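Local coordinates for protein putative anti-sigma factor antagonist TM_1081 (PDB 3F43) that probably acts as an anti-anti-sigma factor of the STAS family, counteracting an anti-sigma factor and so freeing a sigma factor from inhibition, at the interface of chains A and B. Sequence-based numbering; all coordinates share one arbitrary frame. Chains: chain A/B, Putative anti-sigma factor antagonist TM1081.

The interface of chains A and B. Residues chain A 74, 102-105, 108; chain B 65-68, 70, 99.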
loop_
_atom_site.group_PDB
_atom_site.type_symbol
_atom_site.label_atom_id
_atom_site.label_comp_id
_atom_site.label_asym_id
_atom_site.label_seq_id
_atom_site.Cartn_x
_atom_site.Cartn_y
_atom_site.Cartn_z
ATOM N N VAL A 74 0.673 -1.415 5.606
ATOM C CA VAL A 74 1.486 -0.224 5.695
ATOM C C VAL A 74 0.854 0.817 6.602
ATOM O O VAL A 74 1.549 1.436 7.388
ATOM C CB VAL A 74 1.828 0.324 4.287
ATOM C CG1 VAL A 74 2.381 1.773 4.358
ATOM C CG2 VAL A 74 2.787 -0.621 3.578
ATOM N N LEU A 102 9.605 -9.299 -1.894
ATOM C CA LEU A 102 9.823 -8.500 -3.076
ATOM C C LEU A 102 9.497 -7.020 -2.854
ATOM O O LEU A 102 10.073 -6.156 -3.546
ATOM C CB LEU A 102 9.077 -9.066 -4.289
ATOM C CG LEU A 102 9.618 -10.325 -4.937
ATOM C CD1 LEU A 102 8.728 -10.687 -6.142
ATOM C CD2 LEU A 102 11.069 -10.142 -5.363
ATOM N N THR A 103 8.606 -6.705 -1.920
ATOM C CA THR A 103 8.288 -5.315 -1.600
ATOM C C THR A 103 9.097 -4.778 -0.413
ATOM O O THR A 103 8.848 -3.684 0.049
ATOM C CB THR A 103 6.792 -5.160 -1.264
ATOM O OG1 THR A 103 6.494 -5.880 -0.047
ATOM C CG2 THR A 103 5.903 -5.688 -2.394
ATOM N N ASN A 104 10.056 -5.579 0.058
ATOM C CA ASN A 104 10.987 -5.209 1.137
ATOM C C ASN A 104 10.317 -5.005 2.501
ATOM O O ASN A 104 10.949 -4.505 3.438
ATOM C CB ASN A 104 11.842 -3.987 0.754
ATOM C CG ASN A 104 13.001 -4.337 -0.154
ATOM O OD1 ASN A 104 13.122 -5.452 -0.649
ATOM N ND2 ASN A 104 13.844 -3.351 -0.411
ATOM N N LEU A 105 9.049 -5.406 2.622
ATOM C CA LEU A 105 8.353 -5.246 3.873
ATOM C C LEU A 105 9.027 -6.081 4.973
ATOM O O LEU A 105 9.068 -5.682 6.130
ATOM C CB LEU A 105 6.876 -5.582 3.691
ATOM C CG LEU A 105 5.814 -5.128 4.637
ATOM C CD1 LEU A 105 6.040 -3.807 5.328
ATOM C CD2 LEU A 105 4.475 -5.209 3.815
ATOM N N ILE A 108 11.372 -4.130 7.249
ATOM C CA ILE A 108 10.843 -3.073 8.104
ATOM C C ILE A 108 9.751 -3.483 9.107
ATOM O O ILE A 108 9.325 -2.653 9.911
ATOM C CB ILE A 108 10.357 -1.866 7.261
ATOM C CG1 ILE A 108 9.228 -2.225 6.299
ATOM C CG2 ILE A 108 11.569 -1.238 6.471
ATOM C CD1 ILE A 108 8.453 -0.967 5.717
ATOM N N ILE B 65 10.152 -0.604 -6.533
ATOM C CA ILE B 65 9.160 -0.063 -5.613
ATOM C C ILE B 65 9.051 -0.978 -4.409
ATOM O O ILE B 65 9.346 -2.179 -4.481
ATOM C CB ILE B 65 7.759 0.130 -6.241
ATOM C CG1 ILE B 65 7.279 -1.179 -6.865
ATOM C CG2 ILE B 65 7.774 1.336 -7.281
ATOM C CD1 ILE B 65 5.770 -1.189 -7.288
ATOM N N ASP B 66 8.626 -0.386 -3.309
ATOM C CA ASP B 66 8.437 -1.086 -2.044
ATOM C C ASP B 66 6.992 -0.946 -1.586
ATOM O O ASP B 66 6.139 -0.388 -2.318
ATOM C CB ASP B 66 9.516 -0.668 -1.007
ATOM C CG ASP B 66 9.331 0.752 -0.404
ATOM O OD1 ASP B 66 8.268 1.369 -0.596
ATOM O OD2 ASP B 66 10.306 1.188 0.307
ATOM N N SER B 67 6.682 -1.436 -0.379
ATOM C CA SER B 67 5.303 -1.443 0.084
ATOM C C SER B 67 4.763 -0.034 0.256
ATOM O O SER B 67 3.573 0.207 0.054
ATOM C CB SER B 67 5.160 -2.234 1.383
ATOM O OG SER B 67 5.837 -1.618 2.464
ATOM N N PHE B 68 5.641 0.901 0.625
ATOM C CA PHE B 68 5.240 2.295 0.781
ATOM C C PHE B 68 4.954 2.966 -0.527
ATOM O O PHE B 68 3.924 3.667 -0.649
ATOM C CB PHE B 68 6.292 3.094 1.598
ATOM C CG PHE B 68 6.162 2.924 3.075
ATOM C CD1 PHE B 68 6.362 1.691 3.671
ATOM C CD2 PHE B 68 5.863 4.004 3.874
ATOM C CE1 PHE B 68 6.213 1.539 5.031
ATOM C CE2 PHE B 68 5.754 3.864 5.237
ATOM C CZ PHE B 68 5.921 2.633 5.824
ATOM N N LEU B 70 3.982 1.388 -3.163
ATOM C CA LEU B 70 2.736 0.749 -3.577
ATOM C C LEU B 70 1.540 1.384 -2.879
ATOM O O LEU B 70 0.491 1.609 -3.491
ATOM C CB LEU B 70 2.707 -0.744 -3.268
ATOM C CG LEU B 70 3.264 -1.674 -4.302
ATOM C CD1 LEU B 70 3.304 -3.108 -3.705
ATOM C CD2 LEU B 70 2.421 -1.599 -5.602
ATOM N N VAL B 99 6.511 -6.875 -9.215
ATOM C CA VAL B 99 5.742 -6.500 -8.028
ATOM C C VAL B 99 4.295 -6.198 -8.433
ATOM O O VAL B 99 3.366 -6.623 -7.737
ATOM C CB VAL B 99 6.390 -5.346 -7.252
ATOM C CG1 VAL B 99 5.395 -4.729 -6.225
ATOM C CG2 VAL B 99 7.696 -5.836 -6.602
HETATM O O HOH W 1 8.463 -2.206 2.332
HETATM O O HOH W 2 11.147 -3.437 -2.776
#
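B:Phe68 sends its CG away from its own carbonyl carbon and alongside the backbone N (chi1 -82°), while A:Val74 holds CG1 anti to its N (chi1 166°), and the two side chains cross obliquely. That puts the CG1 methyl squarely over one face of the phenyl ring, 3.8 Å from its centroid, as a CH-pi contact. A:Ile108, with CG1 in the crowded position between N and carbonyl carbon, reaches out by its tip: CD1 comes to 3.4 Å from CE1 of B:Phe68. An alanine in place of B:Phe68 would probably loosen this corner, since the ring that carries both methyl contacts would be gone.

One residue back, B:Ser67 starts helix 67-83. Its hydroxyl also takes the crowded rotamer (chi1 66°) and lies among methyls, with OG 3.4 Å from A:Val74 CG2 and A:Leu105 CD1 close by. A water meets the polar need here, lying 2.7 Å from the B:Ser67 hydroxyl OG and bridging it to the backbone O of A:Thr103. The direct link from B:Ser67 N to that carbonyl is weak. By family homology B:Ser67 is the likely phosphorylation site, here unmodified.

The A:Thr103 methyl CG2 turns away from the carbonyl and meets B:Leu70 CD1 and B:Val99 CG1; the A:Thr103 side chain crosses that of B:Leu70 at about a right angle and that of B:Val99 obliquely. The patch belongs to a two-fold symmetric interface and recurs with the chains exchanged; whether this dimer forms in the cell the structure alone does not show. At its far end a second water joins two backbone carbonyls, 3.0 Å from A:Leu102 O and 2.8 Å from B:Ile65 O.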